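Local coordinates for protein Lic11098 (Leptospira interrogans serogroup Icterohaemorrhagiae serovar copenhageni, PDB 4U08) that is of unknown function but, as a metal-binding leucine-rich repeat protein and presumed virulence factor, probably acts by binding partners through its curved solenoid, at residues S149-K152 with E153-Q156; L163-H167 with N168-V172; L370-N374 with N375-S379; A383-R386 with K387-Q391. All coordinates share one frame; numbering follows the deposited sequence.

Interaction 1 (S149-K152 with E153-Q156)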
# COMPACT_ATOMS: atom_id res chain seq x y z
N SER A 149 12.36 11.43 -11.14
CA SER A 149 11.67 12.51 -10.46
C SER A 149 10.29 12.62 -11.07
O SER A 149 10.05 12.10 -12.16
CB SER A 149 12.46 13.82 -10.57
OG SER A 149 12.63 14.14 -11.94
N ILE A 150 9.35 13.19 -10.34
CA ILE A 150 7.99 13.35 -10.84
C ILE A 150 7.69 14.85 -10.91
O ILE A 150 7.97 15.57 -9.95
CB ILE A 150 6.94 12.48 -10.05
CG1 ILE A 150 5.50 12.57 -10.65
CG2 ILE A 150 6.94 12.77 -8.54
CD1 ILE A 150 5.28 11.83 -11.97
N LEU A 151 7.20 15.32 -12.07
CA LEU A 151 6.91 16.73 -12.35
C LEU A 151 5.99 17.33 -11.29
O LEU A 151 5.09 16.64 -10.81
CB LEU A 151 6.37 16.92 -13.79
CG LEU A 151 4.91 16.61 -14.14
CD1 LEU A 151 4.61 17.04 -15.58
CD2 LEU A 151 4.57 15.11 -13.99
N LYS A 152 6.23 18.60 -10.91
CA LYS A 152 5.44 19.24 -9.85
C LYS A 152 3.98 19.46 -10.24
O LYS A 152 3.15 19.60 -9.35
CB LYS A 152 6.11 20.54 -9.34
CG LYS A 152 6.19 21.63 -10.39
CD LYS A 152 6.93 22.85 -9.85
CE LYS A 152 7.23 23.86 -10.92
NZ LYS A 152 6.04 24.11 -11.77
N GLU A 153 3.67 19.42 -11.56
CA GLU A 153 2.33 19.59 -12.15
C GLU A 153 1.36 18.52 -11.66
O GLU A 153 0.15 18.68 -11.79
CB GLU A 153 2.37 19.53 -13.70
CG GLU A 153 2.94 20.78 -14.39
CD GLU A 153 4.33 21.25 -13.98
OE1 GLU A 153 4.49 22.47 -13.78
OE2 GLU A 153 5.22 20.40 -13.77
N ILE A 154 1.91 17.41 -11.14
CA ILE A 154 1.13 16.31 -10.55
C ILE A 154 0.28 16.83 -9.38
O ILE A 154 -0.87 16.40 -9.21
CB ILE A 154 2.06 15.12 -10.16
CG1 ILE A 154 1.30 13.81 -10.18
CG2 ILE A 154 2.83 15.32 -8.83
CD1 ILE A 154 1.65 13.02 -11.39
N GLY A 155 0.85 17.75 -8.60
CA GLY A 155 0.20 18.35 -7.45
C GLY A 155 -1.01 19.19 -7.81
O GLY A 155 -1.81 19.51 -6.94
N GLN A 156 -1.18 19.51 -9.11
CA GLN A 156 -2.31 20.33 -9.61
C GLN A 156 -3.60 19.53 -9.79
O GLN A 156 -4.66 20.12 -10.00
CB GLN A 156 -1.94 21.03 -10.95
CG GLN A 156 -0.78 22.04 -10.87
CD GLN A 156 -1.19 23.47 -10.51
OE1 GLN A 156 -0.53 24.43 -10.90
NE2 GLN A 156 -2.24 23.65 -9.72
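Ile150, just before a short 3-10 turn, meets Ile154 within it, the two side chains crossing at about a right angle with Ile150 CD1 lying 3.9 Å from Ile154 CD1. The CG1 branch of Ile150 runs anti to its backbone N (chi1 -176°), which carries CD1 to its partner. This is the close-packed half of the contact. Here Leu151 O receives the amide of Ile154 in an almost straight bond, N to O 3.3 Å, and Ile154 CG2 presses on the same oxygen at 3.3 Å. A second bond of equal span follows, from Gly155 N to Lys152 O at 3.0 Å; repeated i to i+3 bonding is what makes this a 3-10 turn.

Toward solvent the contact is looser and built from flexible chains. Lys152 curls over at its last torsion, so that NZ meets Glu153 OE1 at 3.0 Å in a salt bridge on the syn side, 23° out of the carboxylate plane. The other oxygen, Glu153 OE2, lies 3.7 Å from Leu151 CB, while Leu151 CD1 rests on Glu153 CB at 3.8 Å; the leucine thus crosses the acidic chain at about a right angle.

The turn occupies the convex side of the solenoid, in the connection from strand 139-141 to strand 162-164. It is flanked there by the equivalent connections: Ile150 packs on Pro174 and Lys152 on Glu176, while Leu151 touches Leu127 and Gln156 O is hydrogen-bonded by Gln135 NE2.

Interaction 2 (L163-H167 with N168-V172). With ZN (zinc ion), chain G.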
# COMPACT_ATOMS: atom_id res chain seq x y z
N LEU A 163 -2.87 7.71 -6.37
CA LEU A 163 -1.66 7.97 -7.15
C LEU A 163 -0.68 6.83 -6.90
O LEU A 163 -0.27 6.61 -5.75
CB LEU A 163 -1.05 9.32 -6.73
CG LEU A 163 0.28 9.72 -7.40
CD1 LEU A 163 0.14 9.76 -8.96
CD2 LEU A 163 0.76 11.04 -6.86
N GLY A 164 -0.36 6.09 -7.95
CA GLY A 164 0.58 4.99 -7.89
C GLY A 164 1.90 5.37 -8.52
O GLY A 164 1.95 5.66 -9.71
N LEU A 165 2.96 5.40 -7.73
CA LEU A 165 4.31 5.76 -8.20
C LEU A 165 5.34 4.73 -7.76
O LEU A 165 6.53 5.01 -7.73
CB LEU A 165 4.69 7.15 -7.69
CG LEU A 165 4.08 8.32 -8.47
CD1 LEU A 165 4.19 9.59 -7.67
CD2 LEU A 165 4.79 8.48 -9.82
N ASP A 166 4.86 3.52 -7.42
CA ASP A 166 5.71 2.44 -6.93
C ASP A 166 6.68 1.95 -8.02
O ASP A 166 6.35 1.99 -9.21
CB ASP A 166 4.83 1.27 -6.45
CG ASP A 166 3.96 0.72 -7.58
OD1 ASP A 166 2.91 1.35 -7.89
OD2 ASP A 166 4.37 -0.29 -8.20
N HIS A 167 7.83 1.40 -7.60
CA HIS A 167 8.83 0.79 -8.50
C HIS A 167 9.30 1.75 -9.59
O HIS A 167 9.31 1.42 -10.77
CB HIS A 167 8.31 -0.53 -9.08
CG HIS A 167 8.05 -1.56 -8.02
ND1 HIS A 167 6.82 -1.65 -7.40
CD2 HIS A 167 8.89 -2.48 -7.50
CE1 HIS A 167 6.96 -2.61 -6.49
NE2 HIS A 167 8.17 -3.15 -6.53
N ASN A 168 9.68 2.94 -9.18
CA ASN A 168 10.29 3.93 -10.07
C ASN A 168 11.66 4.18 -9.47
O ASN A 168 12.14 3.32 -8.71
CB ASN A 168 9.42 5.19 -10.19
CG ASN A 168 8.37 5.01 -11.22
OD1 ASN A 168 8.66 4.95 -12.41
ND2 ASN A 168 7.12 4.84 -10.81
N GLN A 169 12.30 5.29 -9.80
CA GLN A 169 13.61 5.53 -9.22
C GLN A 169 13.65 6.86 -8.47
O GLN A 169 14.70 7.49 -8.40
CB GLN A 169 14.74 5.38 -10.28
CG GLN A 169 14.23 5.38 -11.73
CD GLN A 169 14.27 4.03 -12.38
OE1 GLN A 169 15.18 3.73 -13.16
NE2 GLN A 169 13.27 3.20 -12.10
N LEU A 170 12.52 7.22 -7.80
CA LEU A 170 12.41 8.46 -7.03
C LEU A 170 13.31 8.56 -5.82
O LEU A 170 13.27 7.68 -4.97
CB LEU A 170 10.94 8.74 -6.61
CG LEU A 170 9.89 8.72 -7.70
CD1 LEU A 170 8.48 8.87 -7.10
CD2 LEU A 170 10.12 9.83 -8.71
N ASN A 171 14.08 9.65 -5.71
CA ASN A 171 14.91 9.88 -4.53
C ASN A 171 14.17 10.84 -3.62
O ASN A 171 14.35 10.81 -2.39
CB ASN A 171 16.26 10.51 -4.91
CG ASN A 171 16.90 9.94 -6.13
OD1 ASN A 171 16.86 10.54 -7.21
ND2 ASN A 171 17.46 8.75 -6.02
N VAL A 172 13.39 11.73 -4.24
CA VAL A 172 12.68 12.81 -3.54
C VAL A 172 11.29 13.00 -4.17
O VAL A 172 11.06 12.57 -5.30
CB VAL A 172 13.54 14.12 -3.62
CG1 VAL A 172 12.77 15.35 -3.19
CG2 VAL A 172 14.81 14.02 -2.77
ZN ZN G . 9.27 -4.08 -5.04
O HOH W 1 8.33 -3.82 -3.05
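Leu165 O is gripped by two asparagine side chains, Asn168 ND2 at 3.1 Å and Asn191 ND2 from the following turn of the solenoid. The bond from Asn168 is essentially straight at the hydrogen and lies in the plane of its amide, yet it comes from far above the carbonyl plane, 74° out of it. Asn168 ND2 also donates to Leu142 O, and Asn168 OD1 accepts from Phe147 N, so this buried amide ties its own corner to the preceding one and is held from rotating. CG of Asn168 sits anti to its carbonyl carbon (chi1 -84°), folding the amide back inside the bend.

Beneath the polar corner, Leu165 CB meets Leu170 CD1 at 4.2 Å, an apolar closure across the turn. His167, which has positive phi, carries its ring away from the bend. In the ring plane, ND1 donates to Asp166 OD2 at 2.9 Å, using the anti lone pair of the carboxylate. At the other nitrogen, NE2 binds a zinc ion at 2.1 Å. Water 1 and His190 ND1 are further ligands, and the ring of His144 stacks on that of His167.

The carboxylate helps to fix the rotation of the imidazole, together with the zinc bond and the His144 stack. By occupying the ND1 hydrogen it leaves the NE2 lone pair for the metal, and its charge would probably strengthen that nitrogen as a zinc ligand.

Interaction 3 (L370-N374 with N375-S379). With ZN (zinc ion), chain D.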
# COMPACT_ATOMS: atom_id res chain seq x y z
N LEU A 370 0.82 -21.68 22.22
CA LEU A 370 1.92 -21.16 23.03
C LEU A 370 3.22 -21.79 22.55
O LEU A 370 3.36 -23.01 22.57
CB LEU A 370 1.65 -21.40 24.53
CG LEU A 370 2.71 -20.91 25.54
CD1 LEU A 370 2.96 -19.37 25.42
CD2 LEU A 370 2.29 -21.24 26.95
N TYR A 371 4.13 -20.97 22.02
CA TYR A 371 5.39 -21.44 21.45
C TYR A 371 6.52 -21.16 22.44
O TYR A 371 6.77 -20.00 22.77
CB TYR A 371 5.63 -20.74 20.12
CG TYR A 371 4.54 -20.97 19.10
CD1 TYR A 371 4.58 -22.07 18.26
CD2 TYR A 371 3.52 -20.05 18.94
CE1 TYR A 371 3.62 -22.24 17.26
CE2 TYR A 371 2.54 -20.22 17.95
CZ TYR A 371 2.59 -21.33 17.13
OH TYR A 371 1.64 -21.48 16.16
N LEU A 372 7.18 -22.23 22.94
CA LEU A 372 8.20 -22.07 23.99
C LEU A 372 9.57 -22.63 23.64
O LEU A 372 10.49 -22.54 24.46
CB LEU A 372 7.71 -22.74 25.30
CG LEU A 372 6.41 -22.21 25.93
CD1 LEU A 372 5.99 -23.10 27.10
CD2 LEU A 372 6.57 -20.77 26.40
N HIS A 373 9.72 -23.23 22.43
CA HIS A 373 10.96 -23.84 22.00
C HIS A 373 12.17 -22.89 22.18
O HIS A 373 12.02 -21.69 21.96
CB HIS A 373 10.83 -24.33 20.55
CG HIS A 373 11.94 -25.23 20.10
ND1 HIS A 373 12.15 -26.47 20.68
CD2 HIS A 373 12.83 -25.06 19.10
CE1 HIS A 373 13.19 -26.99 20.06
NE2 HIS A 373 13.64 -26.18 19.10
N ASN A 374 13.33 -23.43 22.62
CA ASN A 374 14.58 -22.66 22.81
C ASN A 374 14.46 -21.60 23.92
O ASN A 374 14.65 -20.41 23.69
CB ASN A 374 15.10 -22.04 21.48
CG ASN A 374 15.35 -23.05 20.37
OD1 ASN A 374 14.87 -22.92 19.26
ND2 ASN A 374 16.11 -24.08 20.66
N ASN A 375 14.00 -22.05 25.08
CA ASN A 375 13.94 -21.34 26.35
C ASN A 375 14.43 -22.34 27.40
O ASN A 375 14.01 -23.48 27.34
CB ASN A 375 12.54 -20.93 26.70
CG ASN A 375 12.13 -19.65 26.06
OD1 ASN A 375 12.46 -18.57 26.54
ND2 ASN A 375 11.40 -19.75 24.98
N PRO A 376 15.23 -21.91 28.39
CA PRO A 376 15.70 -22.85 29.43
C PRO A 376 14.65 -23.16 30.51
O PRO A 376 14.84 -22.88 31.69
CB PRO A 376 16.92 -22.13 30.01
CG PRO A 376 16.58 -20.65 29.87
CD PRO A 376 15.78 -20.55 28.59
N LEU A 377 13.48 -23.63 30.08
CA LEU A 377 12.35 -23.93 30.93
C LEU A 377 12.41 -25.37 31.40
O LEU A 377 12.59 -26.26 30.56
CB LEU A 377 11.02 -23.65 30.20
CG LEU A 377 10.68 -22.16 29.97
CD1 LEU A 377 9.60 -22.00 28.91
CD2 LEU A 377 10.25 -21.49 31.27
N PRO A 378 12.26 -25.63 32.73
CA PRO A 378 12.27 -27.03 33.21
C PRO A 378 11.05 -27.79 32.69
O PRO A 378 9.96 -27.20 32.61
CB PRO A 378 12.24 -26.88 34.75
CG PRO A 378 12.49 -25.44 35.03
CD PRO A 378 12.02 -24.68 33.83
N SER A 379 11.24 -29.04 32.25
CA SER A 379 10.16 -29.88 31.71
C SER A 379 8.99 -30.08 32.67
O SER A 379 7.86 -30.09 32.20
CB SER A 379 10.69 -31.23 31.22
OG SER A 379 11.68 -31.03 30.22
ZN ZN D . 14.57 -26.51 17.11
O HOH W 2 15.61 -24.77 16.42
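Asn375 folds its amide back to Leu372 O round a corner at which Asn374, not a glycine, takes left-handed helical backbone angles (phi 65°). Asn375 ND2 lies 3.0 Å from Leu372 O; the oxygen is close to the amide plane, but the donor stands 57° out of the carbonyl plane. With chi1 at -84° the amide swings beside its own N and into the bend, where Asn375 ND2 also donates to Leu349 O and Asn375 OD1 accepts from Leu354 N. All three bonds together fix the flat group and satisfy its buried polar atoms.

Past the asparagine, Pro376 centres an inverse gamma turn with a weak bond from Leu377 N to Asn375 O. This brings Leu377 back under the corner, where its CD1 lies 4.1 Å from Leu372 CD2 and as close to Leu372 CB, the two leucines crossing at about a right angle. Ile382 of helix 379-388 packs on both.

On the outer side of the corner, His373 NE2 binds a zinc ion at 2.2 Å. Water 2, itself 2.1 Å from the zinc ion, lies at the edge of the imidazole in its plane and makes a weak hydrogen bond to Asn374 OD1.

Leu370 on the strand, Leu372 just after it and Leu377 past the bend, with inward Asn375 between, are the signature of the leucine-rich repeat; Asn375 bonds its own turn through Leu372 O and the previous one through Leu349 O, as in the asparagine column of these solenoids.

Interaction 4 (A383-R386 with K387-Q391)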
# COMPACT_ATOMS: atom_id res chain seq x y z
N ALA A 383 5.00 -29.37 31.90
CA ALA A 383 3.99 -30.43 32.07
C ALA A 383 2.81 -29.93 32.92
O ALA A 383 1.66 -30.17 32.57
CB ALA A 383 4.63 -31.67 32.72
N ARG A 384 3.10 -29.20 34.00
CA ARG A 384 2.11 -28.61 34.89
C ARG A 384 1.32 -27.52 34.14
O ARG A 384 0.09 -27.47 34.28
CB ARG A 384 2.79 -28.05 36.16
CG ARG A 384 1.81 -27.82 37.27
CD ARG A 384 2.43 -27.25 38.54
NE ARG A 384 1.39 -26.52 39.25
CZ ARG A 384 1.15 -25.23 39.10
NH1 ARG A 384 1.96 -24.48 38.37
NH2 ARG A 384 0.11 -24.67 39.70
N ILE A 385 1.98 -26.67 33.34
CA ILE A 385 1.26 -25.65 32.57
C ILE A 385 0.30 -26.31 31.56
O ILE A 385 -0.83 -25.83 31.38
CB ILE A 385 2.20 -24.58 31.96
CG1 ILE A 385 2.81 -23.74 33.08
CG2 ILE A 385 1.46 -23.66 30.98
CD1 ILE A 385 4.21 -23.21 32.79
N ARG A 386 0.70 -27.41 30.94
CA ARG A 386 -0.19 -28.12 30.01
C ARG A 386 -1.55 -28.49 30.67
O ARG A 386 -2.58 -28.33 30.03
CB ARG A 386 0.47 -29.39 29.48
CG ARG A 386 1.49 -29.15 28.42
CD ARG A 386 2.12 -30.48 28.01
NE ARG A 386 3.45 -30.34 27.41
CZ ARG A 386 3.66 -29.88 26.18
NH1 ARG A 386 2.65 -29.47 25.44
NH2 ARG A 386 4.89 -29.80 25.70
N LYS A 387 -1.53 -28.93 31.94
CA LYS A 387 -2.74 -29.28 32.71
C LYS A 387 -3.52 -28.01 33.15
O LYS A 387 -4.74 -28.06 33.31
CB LYS A 387 -2.39 -30.18 33.90
CG LYS A 387 -1.81 -31.54 33.49
CD LYS A 387 -1.45 -32.40 34.68
CE LYS A 387 -0.75 -33.68 34.28
NZ LYS A 387 -0.52 -34.59 35.44
N LEU A 388 -2.83 -26.87 33.31
CA LEU A 388 -3.46 -25.61 33.69
C LEU A 388 -4.16 -24.95 32.48
O LEU A 388 -5.13 -24.22 32.67
CB LEU A 388 -2.45 -24.61 34.27
CG LEU A 388 -1.80 -24.91 35.62
CD1 LEU A 388 -0.73 -23.87 35.92
CD2 LEU A 388 -2.83 -24.92 36.74
N LEU A 389 -3.66 -25.22 31.25
CA LEU A 389 -4.24 -24.65 30.03
C LEU A 389 -4.61 -25.80 29.10
O LEU A 389 -3.94 -25.98 28.10
CB LEU A 389 -3.25 -23.68 29.34
CG LEU A 389 -2.78 -22.45 30.14
CD1 LEU A 389 -1.67 -21.71 29.40
CD2 LEU A 389 -3.92 -21.49 30.42
N PRO A 390 -5.64 -26.63 29.45
CA PRO A 390 -5.94 -27.82 28.62
C PRO A 390 -6.41 -27.55 27.20
O PRO A 390 -6.28 -28.42 26.35
CB PRO A 390 -6.99 -28.58 29.44
CG PRO A 390 -7.62 -27.56 30.29
CD PRO A 390 -6.54 -26.57 30.62
N GLN A 391 -6.93 -26.34 26.94
CA GLN A 391 -7.41 -25.97 25.61
C GLN A 391 -6.27 -25.42 24.74
O GLN A 391 -6.46 -25.21 23.54
CB GLN A 391 -8.55 -24.94 25.73
CG GLN A 391 -9.93 -25.59 25.90
CD GLN A 391 -10.15 -26.21 27.27
OE1 GLN A 391 -10.37 -27.42 27.39
NE2 GLN A 391 -10.12 -25.40 28.31
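The last turn of helix 379-388 and its exit form this contact, with Leu388 and Leu389 packing back on Arg384 and Ile385. Leu388 N donates to Arg384 O at 3.1 Å, and Leu389 N to Ile385 O at 2.9 Å. These are i to i+4 bonds of an alpha helix. The bond from Leu388 N to Ile385 O is a weak three-residue companion, like the one Lys387 N makes to Arg384 O. Leu389 then leaves helical backbone angles, and Pro390, having no N-H, cannot extend the series to Arg386 O.

With chi1 at -163° Arg384 leads away from its own N and stays extended to NE, so its guanidinium reaches Leu388, whose CD1 lies over one face, 3.7 Å from Arg384 NH1 and 3.9 Å from Arg384 CZ. The methyl packs on that face of the group, while Glu359 OE2 takes Arg384 NH1 in a salt bridge. On the buried flank, Ile385 and Leu389 lie side by side and point the same way, Ile385 CG2 being 4.0 Å from Leu389 CD1; Ile385 also touches Leu357.

Arg386 reaches over to the last strand, where its NH1 donates to Ile394 O. An amphipathic helix of this kind, apolar on its inner flank and basic outside, follows strand 369-371 and leads to strand 393-395 in the chain, and is consistent with the C-terminal cap of a leucine-rich repeat solenoid.

How the interactions relate
Interactions 2 and 3 are versions of one buried corner after a strand, their centres about 45 Å apart; both pair an inward asparagine and packed leucines with a zinc-bound histidine, which lies one residue before the asparagine in interaction 2 and two before it in interaction 3. In interaction 2 a second histidine, His190, also binds the zinc. Interactions 1 and 4 lie in the connections between strands and are only partly buried, with isoleucines inside and charged chains outside: one is a 3-10 turn, the other the end of a true helix. Interaction 1 packs directly on interaction 2, Ile150 CD1 touching Leu165 CD2 at 4.0 Å. Interaction 4 follows interaction 3 in the chain, where a helix replaces the shorter turn.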